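Local coordinates for protein 2,5-dihydroxypyridine 5,6-dioxygenase (Pseudomonas putida KT2440, PDB 7CN3) that catalyses the iron(II)-dependent ring opening of 2,5-dihydroxypyridine by dioxygen, giving N-formylmaleamate in the aerobic degradation of nicotinate, at residues Val175-Tyr180 / Phe194-Pro199; Asn298-Thr303 / Asp320-Asn325. All coordinates share one frame; numbering follows the deposited sequence.

Interaction 1: residues Val175-Tyr180 / Phe194-Pro199; sequences VTEYGY and FLFTWP. With G6C (5-oxidanyl-1H-pyridin-2-one), chain M.
Glu177 and Phe194 form an antiparallel hydrogen-bonded pair, and both side chains reach the bound G6C. This is the substrate, 2,5-dihydroxypyridine in its pyridone form, so the pair is part of the active-site wall. Glu177 CB sits over one face of the Phe194 ring near its rim, and the chain runs on extended (chi2 -174°). CD comes 3.5 Å from Phe194 CZ, and the two oxygens part. OE2 accepts a hydrogen bond from G6C NE1 at 3.0 Å and lies at the edge of the Phe196 ring, 3.3 Å from Phe196 CE2. OE1 is 2.8 Å from G6C OH and 3.1 Å from Phe194 CZ. His189 and His105 also hydrogen-bond the substrate. Phe196 CE1 packs on Val175 CB (3.5 Å), and Val175 CG2 meets the edge of the Trp198 ring. Replacing Phe196 with an alanine is likely to open a gap beside Val175 and to remove the ring edge next to Glu177 OE2. Four backbone bonds join the strands, the straightest from Val175 N to Phe196 O (2.7 Å). On the other face, Thr176 and Leu195 pack against helix 136-151, while strand 194-197 continues the sheet into strand 263-269.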
loop_
_atom_site.group_PDB
_atom_site.type_symbol
_atom_site.label_atom_id
_atom_site.label_comp_id
_atom_site.label_asym_id
_atom_site.label_seq_id
_atom_site.Cartn_x
_atom_site.Cartn_y
_atom_site.Cartn_z
ATOM N N VAL C 175 -5.678 3.441 -41.881
ATOM C CA VAL C 175 -5.974 3.177 -40.478
ATOM C C VAL C 175 -6.357 4.493 -39.822
ATOM O O VAL C 175 -5.670 5.502 -40.013
ATOM C CB VAL C 175 -4.777 2.528 -39.756
ATOM C CG1 VAL C 175 -5.125 2.241 -38.298
ATOM C CG2 VAL C 175 -4.365 1.240 -40.469
ATOM N N THR C 176 -7.466 4.483 -39.076
ATOM C CA THR C 176 -7.983 5.656 -38.385
ATOM C C THR C 176 -7.870 5.463 -36.883
ATOM O O THR C 176 -7.891 4.339 -36.386
ATOM C CB THR C 176 -9.455 5.923 -38.720
ATOM O OG1 THR C 176 -10.246 4.816 -38.272
ATOM C CG2 THR C 176 -9.673 6.169 -40.243
ATOM N N GLU C 177 -7.775 6.578 -36.165
ATOM C CA GLU C 177 -7.764 6.583 -34.705
ATOM C C GLU C 177 -8.572 7.793 -34.268
ATOM O O GLU C 177 -8.122 8.932 -34.432
ATOM C CB GLU C 177 -6.335 6.640 -34.134
ATOM C CG GLU C 177 -5.499 5.383 -34.404
ATOM C CD GLU C 177 -4.149 5.424 -33.701
ATOM O OE1 GLU C 177 -4.041 6.143 -32.703
ATOM O OE2 GLU C 177 -3.201 4.749 -34.146
ATOM N N TYR C 178 -9.772 7.553 -33.742
ATOM C CA TYR C 178 -10.608 8.629 -33.236
ATOM C C TYR C 178 -10.910 8.473 -31.750
ATOM O O TYR C 178 -11.686 9.261 -31.203
ATOM C CB TYR C 178 -11.903 8.746 -34.053
ATOM C CG TYR C 178 -12.606 7.440 -34.375
ATOM C CD1 TYR C 178 -13.352 6.778 -33.413
ATOM C CD2 TYR C 178 -12.545 6.892 -35.645
ATOM C CE1 TYR C 178 -14.014 5.604 -33.697
ATOM C CE2 TYR C 178 -13.203 5.708 -35.951
ATOM C CZ TYR C 178 -13.936 5.063 -34.972
ATOM O OH TYR C 178 -14.596 3.883 -35.262
ATOM N N GLY C 179 -10.309 7.494 -31.074
ATOM C CA GLY C 179 -10.324 7.463 -29.623
ATOM C C GLY C 179 -11.228 6.434 -28.971
ATOM O O GLY C 179 -11.226 6.340 -27.734
ATOM N N TYR C 180 -12.011 5.668 -29.725
ATOM C CA TYR C 180 -12.805 4.651 -29.059
ATOM C C TYR C 180 -12.986 3.455 -29.982
ATOM O O TYR C 180 -12.854 3.559 -31.204
ATOM C CB TYR C 180 -14.155 5.207 -28.566
ATOM C CG TYR C 180 -15.023 5.947 -29.576
ATOM C CD1 TYR C 180 -14.838 7.301 -29.821
ATOM C CD2 TYR C 180 -16.062 5.309 -30.228
ATOM C CE1 TYR C 180 -15.644 7.983 -30.696
ATOM C CE2 TYR C 180 -16.888 5.990 -31.120
ATOM C CZ TYR C 180 -16.675 7.331 -31.340
ATOM O OH TYR C 180 -17.486 8.035 -32.205
ATOM N N PHE C 194 -6.415 11.038 -35.527
ATOM C CA PHE C 194 -5.520 11.158 -36.680
ATOM C C PHE C 194 -5.664 9.893 -37.529
ATOM O O PHE C 194 -6.421 8.974 -37.194
ATOM C CB PHE C 194 -4.064 11.440 -36.239
ATOM C CG PHE C 194 -3.404 10.321 -35.435
ATOM C CD1 PHE C 194 -3.606 10.214 -34.051
ATOM C CD2 PHE C 194 -2.529 9.427 -36.046
ATOM C CE1 PHE C 194 -2.981 9.186 -33.285
ATOM C CE2 PHE C 194 -1.881 8.419 -35.296
ATOM C CZ PHE C 194 -2.119 8.300 -33.901
ATOM N N LEU C 195 -4.970 9.866 -38.661
ATOM C CA LEU C 195 -5.118 8.736 -39.571
ATOM C C LEU C 195 -3.824 8.543 -40.337
ATOM O O LEU C 195 -3.041 9.484 -40.501
ATOM C CB LEU C 195 -6.293 8.944 -40.541
ATOM C CG LEU C 195 -6.062 9.785 -41.796
ATOM C CD1 LEU C 195 -7.111 9.477 -42.824
ATOM C CD2 LEU C 195 -6.072 11.267 -41.457
ATOM N N PHE C 196 -3.613 7.320 -40.831
ATOM C CA PHE C 196 -2.390 7.047 -41.587
ATOM C C PHE C 196 -2.590 5.824 -42.471
ATOM O O PHE C 196 -3.591 5.114 -42.370
ATOM C CB PHE C 196 -1.200 6.832 -40.648
ATOM C CG PHE C 196 -1.515 5.912 -39.503
ATOM C CD1 PHE C 196 -1.379 4.538 -39.647
ATOM C CD2 PHE C 196 -1.990 6.414 -38.297
ATOM C CE1 PHE C 196 -1.684 3.679 -38.595
ATOM C CE2 PHE C 196 -2.287 5.568 -37.250
ATOM C CZ PHE C 196 -2.141 4.190 -37.406
ATOM N N THR C 197 -1.625 5.612 -43.364
ATOM C CA THR C 197 -1.471 4.379 -44.120
ATOM C C THR C 197 0.031 4.095 -44.215
ATOM O O THR C 197 0.840 4.748 -43.555
ATOM C CB THR C 197 -2.156 4.477 -45.497
ATOM O OG1 THR C 197 -2.084 3.207 -46.166
ATOM C CG2 THR C 197 -1.482 5.511 -46.367
ATOM N N TRP C 198 0.413 3.124 -45.051
ATOM C CA TRP C 198 1.803 2.785 -45.333
ATOM C C TRP C 198 2.072 2.973 -46.816
ATOM O O TRP C 198 1.170 2.777 -47.626
ATOM C CB TRP C 198 2.136 1.330 -44.954
ATOM C CG TRP C 198 2.219 1.089 -43.491
ATOM C CD1 TRP C 198 3.353 0.878 -42.754
ATOM C CD2 TRP C 198 1.126 1.044 -42.566
ATOM N NE1 TRP C 198 3.031 0.692 -41.436
ATOM C CE2 TRP C 198 1.669 0.790 -41.293
ATOM C CE3 TRP C 198 -0.259 1.173 -42.695
ATOM C CZ2 TRP C 198 0.873 0.679 -40.151
ATOM C CZ3 TRP C 198 -1.043 1.060 -41.565
ATOM C CH2 TRP C 198 -0.476 0.817 -40.307
ATOM N N PRO C 199 3.290 3.356 -47.201
ATOM C CA PRO C 199 3.635 3.413 -48.629
ATOM C C PRO C 199 3.786 2.020 -49.217
ATOM O O PRO C 199 4.083 1.053 -48.515
ATOM C CB PRO C 199 4.978 4.148 -48.638
ATOM C CG PRO C 199 5.609 3.675 -47.320
ATOM C CD PRO C 199 4.448 3.660 -46.340
HETATM O OB G6C M . 2.843 4.087 -33.122
HETATM C CG G6C M . 1.683 4.512 -32.549
HETATM C CD1 G6C M . 0.600 4.760 -33.386
HETATM C CD2 G6C M . 1.599 4.700 -31.173
HETATM N NE1 G6C M . -0.549 5.175 -32.855
HETATM C CE2 G6C M . 0.394 5.140 -30.648
HETATM C CZ G6C M . -0.672 5.365 -31.521
HETATM O OH G6C M . -1.876 5.778 -31.041
#

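Interaction 2: residues Asn298-Thr303 / Asp320-Asn325; sequences NFLFST and DIPLRN. With FE2 (Fe (II) ion), chain L.
Ser302 and Asp320 bind one iron(II) ion from neighbouring strands, and a serine hydroxyl is an uncommon ligand for such a metal. Ser302 OG lies 2.2 Å from the iron and Asp320 OD1 2.3 Å. The two residues form a non-hydrogen-bonded antiparallel pair, which puts both side chains on the same face of the sheet. Ser302 OG stands anti to its own N (chi1 176°), and this turn carries it to the metal. It is also hydrogen-bonded to Leu319 O and to Ser264 OG. His265 NE2, His318 NE2 and two waters complete the six modelled ligands. Asp320 binds through one oxygen only; OD2, 3.5 Å from the iron, makes a salt bridge with Arg293.

Farther along this face, Leu300 CD1 reaches across to the Ile321 carbonyl carbon and the Pro322 ring. The opposite face is apolar. Ile321 CB sits over the Phe301 ring, 4.0 Å from its centroid, in a CH-pi contact. Leu323 CG comes to the edge of the same ring, 3.9 Å from Phe301 CE1. Four backbone bonds tie Phe299 to Leu323 and Phe301 to Ile321. The bond from Phe301 N to Ile321 O is the longest, at 3.2 Å, and its donor lies 36° out of the carbonyl plane.

One face of the strand pair therefore carries the metal, and the other packs apolar side chains on strand 207-210. The salt bridge with Arg293 probably helps to fix the rotation of the Asp320 carboxylate. Water at the iron is consistent with a dioxygenase in which dioxygen or substrate probably displaces solvent, although water 2 crowds Asp320 OD2 and its exact place is doubtful.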
loop_
_atom_site.group_PDB
_atom_site.type_symbol
_atom_site.label_atom_id
_atom_site.label_comp_id
_atom_site.label_asym_id
_atom_site.label_seq_id
_atom_site.Cartn_x
_atom_site.Cartn_y
_atom_site.Cartn_z
ATOM N N ASN C 298 -0.268 18.187 -38.289
ATOM C CA ASN C 298 1.094 17.675 -38.449
ATOM C C ASN C 298 1.184 16.710 -39.635
ATOM O O ASN C 298 0.182 16.199 -40.127
ATOM C CB ASN C 298 1.608 17.020 -37.149
ATOM C CG ASN C 298 1.031 15.597 -36.855
ATOM O OD1 ASN C 298 0.304 15.003 -37.637
ATOM N ND2 ASN C 298 1.368 15.078 -35.666
ATOM N N PHE C 299 2.404 16.496 -40.123
ATOM C CA PHE C 299 2.716 15.310 -40.905
ATOM C C PHE C 299 3.462 14.351 -40.002
ATOM O O PHE C 299 4.504 14.712 -39.433
ATOM C CB PHE C 299 3.563 15.598 -42.147
ATOM C CG PHE C 299 3.990 14.341 -42.865
ATOM C CD1 PHE C 299 3.043 13.474 -43.391
ATOM C CD2 PHE C 299 5.338 14.004 -42.986
ATOM C CE1 PHE C 299 3.430 12.296 -44.033
ATOM C CE2 PHE C 299 5.735 12.826 -43.641
ATOM C CZ PHE C 299 4.778 11.975 -44.152
ATOM N N LEU C 300 2.944 13.132 -39.879
ATOM C CA LEU C 300 3.557 12.099 -39.047
ATOM C C LEU C 300 4.058 10.976 -39.947
ATOM O O LEU C 300 3.268 10.334 -40.653
ATOM C CB LEU C 300 2.553 11.562 -38.020
ATOM C CG LEU C 300 2.970 10.482 -37.018
ATOM C CD1 LEU C 300 4.143 11.003 -36.160
ATOM C CD2 LEU C 300 1.763 10.031 -36.134
ATOM N N PHE C 301 5.360 10.743 -39.939
ATOM C CA PHE C 301 5.881 9.509 -40.519
ATOM C C PHE C 301 6.622 8.725 -39.444
ATOM O O PHE C 301 6.853 9.199 -38.327
ATOM C CB PHE C 301 6.797 9.766 -41.713
ATOM C CG PHE C 301 8.074 10.445 -41.358
ATOM C CD1 PHE C 301 8.093 11.792 -41.049
ATOM C CD2 PHE C 301 9.256 9.731 -41.329
ATOM C CE1 PHE C 301 9.281 12.420 -40.727
ATOM C CE2 PHE C 301 10.444 10.344 -41.011
ATOM C CZ PHE C 301 10.458 11.689 -40.706
ATOM N N SER C 302 6.999 7.507 -39.804
ATOM C CA SER C 302 7.471 6.562 -38.820
ATOM C C SER C 302 8.486 5.661 -39.495
ATOM O O SER C 302 8.517 5.551 -40.721
ATOM C CB SER C 302 6.289 5.759 -38.235
ATOM O OG SER C 302 6.751 4.770 -37.333
ATOM N N THR C 303 9.306 5.003 -38.681
ATOM C CA THR C 303 10.354 4.127 -39.184
ATOM C C THR C 303 10.253 2.738 -38.559
ATOM O O THR C 303 9.743 2.564 -37.453
ATOM C CB THR C 303 11.727 4.694 -38.867
ATOM O OG1 THR C 303 11.816 4.831 -37.448
ATOM C CG2 THR C 303 11.917 6.055 -39.524
ATOM N N ASP C 320 8.544 7.601 -34.164
ATOM C CA ASP C 320 7.427 8.431 -34.627
ATOM C C ASP C 320 7.892 9.874 -34.700
ATOM O O ASP C 320 8.316 10.428 -33.687
ATOM C CB ASP C 320 6.225 8.341 -33.687
ATOM C CG ASP C 320 5.373 7.091 -33.932
ATOM O OD1 ASP C 320 5.136 6.740 -35.102
ATOM O OD2 ASP C 320 4.932 6.436 -32.959
ATOM N N ILE C 321 7.815 10.479 -35.888
ATOM C CA ILE C 321 8.369 11.815 -36.118
ATOM C C ILE C 321 7.300 12.753 -36.682
ATOM O O ILE C 321 6.975 12.665 -37.878
ATOM C CB ILE C 321 9.583 11.735 -37.059
ATOM C CG1 ILE C 321 10.667 10.835 -36.438
ATOM C CG2 ILE C 321 10.141 13.132 -37.338
ATOM C CD1 ILE C 321 11.857 10.482 -37.369
ATOM N N PRO C 322 6.728 13.657 -35.879
ATOM C CA PRO C 322 5.822 14.671 -36.441
ATOM C C PRO C 322 6.540 15.930 -36.923
ATOM O O PRO C 322 7.461 16.450 -36.286
ATOM C CB PRO C 322 4.893 14.982 -35.256
ATOM C CG PRO C 322 5.742 14.770 -34.066
ATOM C CD PRO C 322 6.676 13.635 -34.401
ATOM N N LEU C 323 6.117 16.401 -38.094
ATOM C CA LEU C 323 6.659 17.591 -38.735
ATOM C C LEU C 323 5.593 18.682 -38.775
ATOM O O LEU C 323 4.431 18.411 -39.102
ATOM C CB LEU C 323 7.127 17.289 -40.163
ATOM C CG LEU C 323 8.083 16.120 -40.394
ATOM C CD1 LEU C 323 8.564 16.164 -41.840
ATOM C CD2 LEU C 323 9.272 16.133 -39.417
ATOM N N ARG C 324 5.991 19.906 -38.438
ATOM C CA ARG C 324 5.134 21.086 -38.520
ATOM C C ARG C 324 5.277 21.768 -39.863
ATOM O O ARG C 324 6.214 21.511 -40.626
ATOM C CB ARG C 324 5.476 22.105 -37.432
ATOM C CG ARG C 324 4.907 21.744 -36.077
ATOM C CD ARG C 324 5.661 22.457 -34.980
ATOM N NE ARG C 324 5.240 23.847 -34.795
ATOM C CZ ARG C 324 6.002 24.909 -35.061
ATOM N NH1 ARG C 324 5.520 26.121 -34.843
ATOM N NH2 ARG C 324 7.243 24.766 -35.544
ATOM N N ASN C 325 4.319 22.650 -40.154
ATOM C CA ASN C 325 4.435 23.590 -41.259
ATOM C C ASN C 325 4.456 22.914 -42.629
ATOM O O ASN C 325 5.018 23.462 -43.586
ATOM C CB ASN C 325 5.694 24.447 -41.102
ATOM C CG ASN C 325 5.685 25.259 -39.828
ATOM O OD1 ASN C 325 4.708 25.934 -39.527
ATOM N ND2 ASN C 325 6.785 25.202 -39.074
HETATM FE FE FE2 L . 5.028 4.571 -35.922
HETATM O O HOH W 1 5.233 2.336 -36.450
HETATM O O HOH W 2 3.528 5.226 -34.385
#

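In the fold
Both interactions are buried and belong to one antiparallel sheet, where strand 263-269 separates the two strand pairs. Interaction 1 holds strand 175-177 at one end of the sheet within this chain, and interaction 2 holds strand 319-323 at the other end. They meet where Phe194 CE2 packs on Leu300 CD2. Each turns polar groups to the active site, but to different ends. Residues 175-180 and 194-199 offer the bound substrate a carboxylate set between aromatic rings. Residues 298-303 and 320-325 supply oxygen ligands to the iron. Away from the active site, the first pair rests on helix 136-151 and the second packs against strand 207-210.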